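Local coordinates for protein mosquitocidal toxin (Bacillus sphaericus, PDB 2CB4) that probably transfers ADP-ribose from NAD+ to target proteins, serving as the catalytic domain of a larger toxin that kills mosquitoes, at residues N149-P159 / F191-N200. The protein carries 1 engineered substitution. Residues are numbered along the deposited sequence; the frame is centred on the assembly and turned at random.
Sequences NIIYRYEIFAP and FIRSTYEYHN
From I150 paired with H199 to I156 paired with I192, strands 150-156 and 192-199 run antiparallel, their axes 4.5 Å apart at closest, as neighbours in the mixed sheet of an ADP-ribosyltransferase-type fold. Strand 78-82 continues the sheet beyond the first, strand 202-208 beyond the second. The ladder is regular until a beta bulge sets two residues, R193 and S194, against E155, and this irregularity sends both side chains to one carboxylate. R193 grips it side-on: NE gives a bond of 3.0 Å to E155 OE1, and NH2 makes the salt bridge to OE2 at 2.9 Å. Carboxylate and guanidinium planes are twisted 66° apart, so the acceptors are met from above their plane. F157 CE2 lies over one guanidinium face, 3.6 Å from R193 CZ. R77 forms a second salt bridge with OE2, which probably keeps this buried glutamate ionised.

The same sheet face carries R153, whose chain bends at chi3 (83°) and lays its guanidinium alongside the Y196 ring, the planes only 20° apart and NH2 3.5 Å from CE2. A water bridges R153 NH2, weakly, to Y196 OH, which also bonds S222. On the reverse face, T195 CB packs 3.3 Å from Y154 CD1 above the tyrosine ring, while Y152 CE1 meets E197 CG. H199 NE2 bonds E197 OE2. At the bulge, S194 OG completes the grip, reaching E155 OE1 at 2.7 Å from the side of the carboxylate opposite R193 NE.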
# COMPACT_ATOMS: atom_id res chain seq x y z
N ASN A 149 40.08 0.80 -6.16
CA ASN A 149 39.02 1.28 -7.01
C ASN A 149 39.01 2.79 -7.23
O ASN A 149 40.07 3.40 -7.37
CB ASN A 149 37.66 0.72 -6.53
CG ASN A 149 37.70 -0.81 -6.34
OD1 ASN A 149 37.60 -1.32 -5.23
ND2 ASN A 149 37.90 -1.52 -7.43
N ILE A 150 37.81 3.36 -7.29
CA ILE A 150 37.59 4.77 -7.57
C ILE A 150 37.20 5.58 -6.33
O ILE A 150 36.20 5.30 -5.67
CB ILE A 150 36.45 4.94 -8.61
CG1 ILE A 150 36.75 4.08 -9.85
CG2 ILE A 150 36.23 6.43 -8.97
CD1 ILE A 150 35.62 4.04 -10.87
N ILE A 151 37.98 6.62 -6.06
CA ILE A 151 37.70 7.50 -4.94
C ILE A 151 37.98 8.94 -5.37
O ILE A 151 38.82 9.20 -6.27
CB ILE A 151 38.49 7.08 -3.65
CG1 ILE A 151 37.91 7.78 -2.42
CG2 ILE A 151 40.00 7.35 -3.82
CD1 ILE A 151 38.37 7.22 -1.12
N TYR A 152 37.27 9.87 -4.76
CA TYR A 152 37.42 11.29 -5.07
C TYR A 152 37.95 12.04 -3.84
O TYR A 152 37.61 11.72 -2.71
CB TYR A 152 36.05 11.88 -5.47
CG TYR A 152 35.50 11.24 -6.74
CD1 TYR A 152 35.79 11.79 -8.01
CD2 TYR A 152 34.76 10.05 -6.69
CE1 TYR A 152 35.34 11.19 -9.16
CE2 TYR A 152 34.32 9.42 -7.87
CZ TYR A 152 34.62 10.00 -9.09
OH TYR A 152 34.17 9.44 -10.28
N ARG A 153 38.77 13.06 -4.09
CA ARG A 153 39.26 13.92 -3.03
C ARG A 153 38.78 15.32 -3.38
O ARG A 153 39.32 15.98 -4.26
CB ARG A 153 40.79 13.90 -2.95
CG ARG A 153 41.34 14.43 -1.58
CD ARG A 153 42.84 14.61 -1.70
NE ARG A 153 43.10 15.89 -2.30
CZ ARG A 153 44.23 16.56 -2.19
NH1 ARG A 153 45.24 16.04 -1.52
NH2 ARG A 153 44.34 17.74 -2.76
N TYR A 154 37.71 15.75 -2.72
CA TYR A 154 37.11 17.05 -2.97
C TYR A 154 37.84 18.15 -2.21
O TYR A 154 38.24 17.94 -1.05
CB TYR A 154 35.61 17.04 -2.59
CG TYR A 154 34.77 16.18 -3.54
CD1 TYR A 154 34.20 16.74 -4.68
CD2 TYR A 154 34.59 14.80 -3.30
CE1 TYR A 154 33.45 15.97 -5.56
CE2 TYR A 154 33.82 14.01 -4.20
CZ TYR A 154 33.27 14.62 -5.32
OH TYR A 154 32.56 13.90 -6.21
N GLU A 155 37.96 19.31 -2.87
CA GLU A 155 38.59 20.52 -2.34
C GLU A 155 37.49 21.52 -2.00
O GLU A 155 36.67 21.90 -2.84
CB GLU A 155 39.55 21.13 -3.37
CG GLU A 155 40.20 22.42 -2.93
CD GLU A 155 40.85 23.14 -4.08
OE1 GLU A 155 40.23 23.23 -5.17
OE2 GLU A 155 42.01 23.57 -3.93
N ILE A 156 37.48 21.93 -0.74
CA ILE A 156 36.45 22.81 -0.22
C ILE A 156 36.99 24.10 0.46
O ILE A 156 38.04 24.08 1.12
CB ILE A 156 35.66 21.99 0.88
CG1 ILE A 156 35.08 20.71 0.26
CG2 ILE A 156 34.61 22.84 1.62
CD1 ILE A 156 34.96 19.56 1.21
N PHE A 157 36.23 25.18 0.32
CA PHE A 157 36.49 26.49 0.97
C PHE A 157 35.09 26.92 1.35
O PHE A 157 34.30 27.27 0.52
CB PHE A 157 37.11 27.51 0.02
CG PHE A 157 38.53 27.16 -0.41
CD1 PHE A 157 39.61 27.46 0.42
CD2 PHE A 157 38.77 26.51 -1.62
CE1 PHE A 157 40.90 27.16 0.03
CE2 PHE A 157 40.05 26.20 -2.01
CZ PHE A 157 41.13 26.54 -1.18
N ALA A 158 34.79 26.82 2.64
CA ALA A 158 33.46 27.10 3.13
C ALA A 158 33.52 27.97 4.38
O ALA A 158 34.52 27.97 5.11
CB ALA A 158 32.76 25.72 3.50
N PRO A 159 32.43 28.66 4.66
CA PRO A 159 32.37 29.46 5.86
C PRO A 159 32.07 28.52 7.03
O PRO A 159 31.30 27.55 6.88
CB PRO A 159 31.11 30.35 5.62
CG PRO A 159 30.25 29.54 4.65
CD PRO A 159 31.27 28.91 3.75
N PHE A 191 30.58 25.68 -2.42
CA PHE A 191 31.79 25.74 -1.59
C PHE A 191 32.81 24.65 -1.96
O PHE A 191 33.85 24.51 -1.30
CB PHE A 191 31.40 25.62 -0.12
CG PHE A 191 30.48 26.72 0.32
CD1 PHE A 191 30.86 28.07 0.12
CD2 PHE A 191 29.23 26.45 0.86
CE1 PHE A 191 30.00 29.11 0.48
CE2 PHE A 191 28.37 27.48 1.21
CZ PHE A 191 28.75 28.82 1.00
N ILE A 192 32.49 23.87 -3.00
CA ILE A 192 33.35 22.79 -3.46
C ILE A 192 33.96 23.24 -4.76
O ILE A 192 33.26 23.41 -5.77
CB ILE A 192 32.58 21.44 -3.59
CG1 ILE A 192 31.63 21.25 -2.39
CG2 ILE A 192 33.55 20.27 -3.74
CD1 ILE A 192 30.75 19.99 -2.46
N ARG A 193 35.26 23.51 -4.72
CA ARG A 193 35.95 24.04 -5.88
C ARG A 193 36.34 23.05 -6.95
O ARG A 193 36.29 23.34 -8.14
CB ARG A 193 37.19 24.85 -5.45
CG ARG A 193 37.82 25.57 -6.67
CD ARG A 193 38.74 26.68 -6.27
NE ARG A 193 40.01 26.14 -5.81
CZ ARG A 193 41.04 26.88 -5.41
NH1 ARG A 193 40.95 28.19 -5.43
NH2 ARG A 193 42.16 26.30 -5.00
N SER A 194 36.80 21.88 -6.52
CA SER A 194 37.26 20.89 -7.48
C SER A 194 37.32 19.53 -6.82
O SER A 194 37.06 19.37 -5.63
CB SER A 194 38.68 21.29 -7.95
OG SER A 194 39.63 21.22 -6.87
N THR A 195 37.74 18.55 -7.60
CA THR A 195 37.96 17.22 -7.05
C THR A 195 38.95 16.46 -7.92
O THR A 195 39.04 16.69 -9.12
CB THR A 195 36.64 16.39 -6.82
OG1 THR A 195 36.94 15.27 -5.98
CG2 THR A 195 36.05 15.88 -8.14
N TYR A 196 39.71 15.57 -7.29
CA TYR A 196 40.62 14.70 -8.00
C TYR A 196 39.90 13.37 -8.09
O TYR A 196 39.40 12.87 -7.08
CB TYR A 196 41.86 14.39 -7.17
CG TYR A 196 42.85 15.49 -7.09
CD1 TYR A 196 42.83 16.54 -7.99
CD2 TYR A 196 43.83 15.48 -6.12
CE1 TYR A 196 43.75 17.58 -7.91
CE2 TYR A 196 44.77 16.49 -6.04
CZ TYR A 196 44.72 17.54 -6.94
OH TYR A 196 45.65 18.54 -6.84
N GLU A 197 39.88 12.78 -9.28
CA GLU A 197 39.31 11.45 -9.45
C GLU A 197 40.48 10.47 -9.50
O GLU A 197 41.32 10.53 -10.39
CB GLU A 197 38.53 11.36 -10.76
CG GLU A 197 38.01 9.99 -11.05
CD GLU A 197 37.06 9.95 -12.23
OE1 GLU A 197 36.66 11.02 -12.73
OE2 GLU A 197 36.72 8.84 -12.66
N TYR A 198 40.53 9.55 -8.53
CA TYR A 198 41.61 8.54 -8.48
C TYR A 198 41.05 7.18 -8.86
O TYR A 198 39.95 6.83 -8.44
CB TYR A 198 42.12 8.36 -7.04
CG TYR A 198 42.89 9.53 -6.47
CD1 TYR A 198 44.26 9.64 -6.65
CD2 TYR A 198 42.25 10.51 -5.69
CE1 TYR A 198 44.99 10.71 -6.11
CE2 TYR A 198 42.98 11.58 -5.13
CZ TYR A 198 44.35 11.66 -5.34
OH TYR A 198 45.09 12.71 -4.79
N HIS A 199 41.84 6.41 -9.60
CA HIS A 199 41.50 5.01 -9.96
C HIS A 199 42.73 4.25 -9.50
O HIS A 199 43.85 4.55 -9.94
CB HIS A 199 41.34 4.82 -11.48
CG HIS A 199 40.13 5.49 -12.05
ND1 HIS A 199 39.70 5.29 -13.35
CD2 HIS A 199 39.27 6.38 -11.51
CE1 HIS A 199 38.63 6.03 -13.58
NE2 HIS A 199 38.34 6.69 -12.48
N ASN A 200 42.55 3.32 -8.58
CA ASN A 200 43.66 2.54 -8.02
C ASN A 200 44.77 3.38 -7.41
O ASN A 200 45.95 3.00 -7.49
CB ASN A 200 44.29 1.60 -9.06
CG ASN A 200 43.28 0.89 -9.89
OD1 ASN A 200 43.53 0.57 -11.05
ND2 ASN A 200 42.10 0.67 -9.33
O HOH W 1 46.22 19.08 -4.23
O HOH W 2 46.08 13.02 -1.81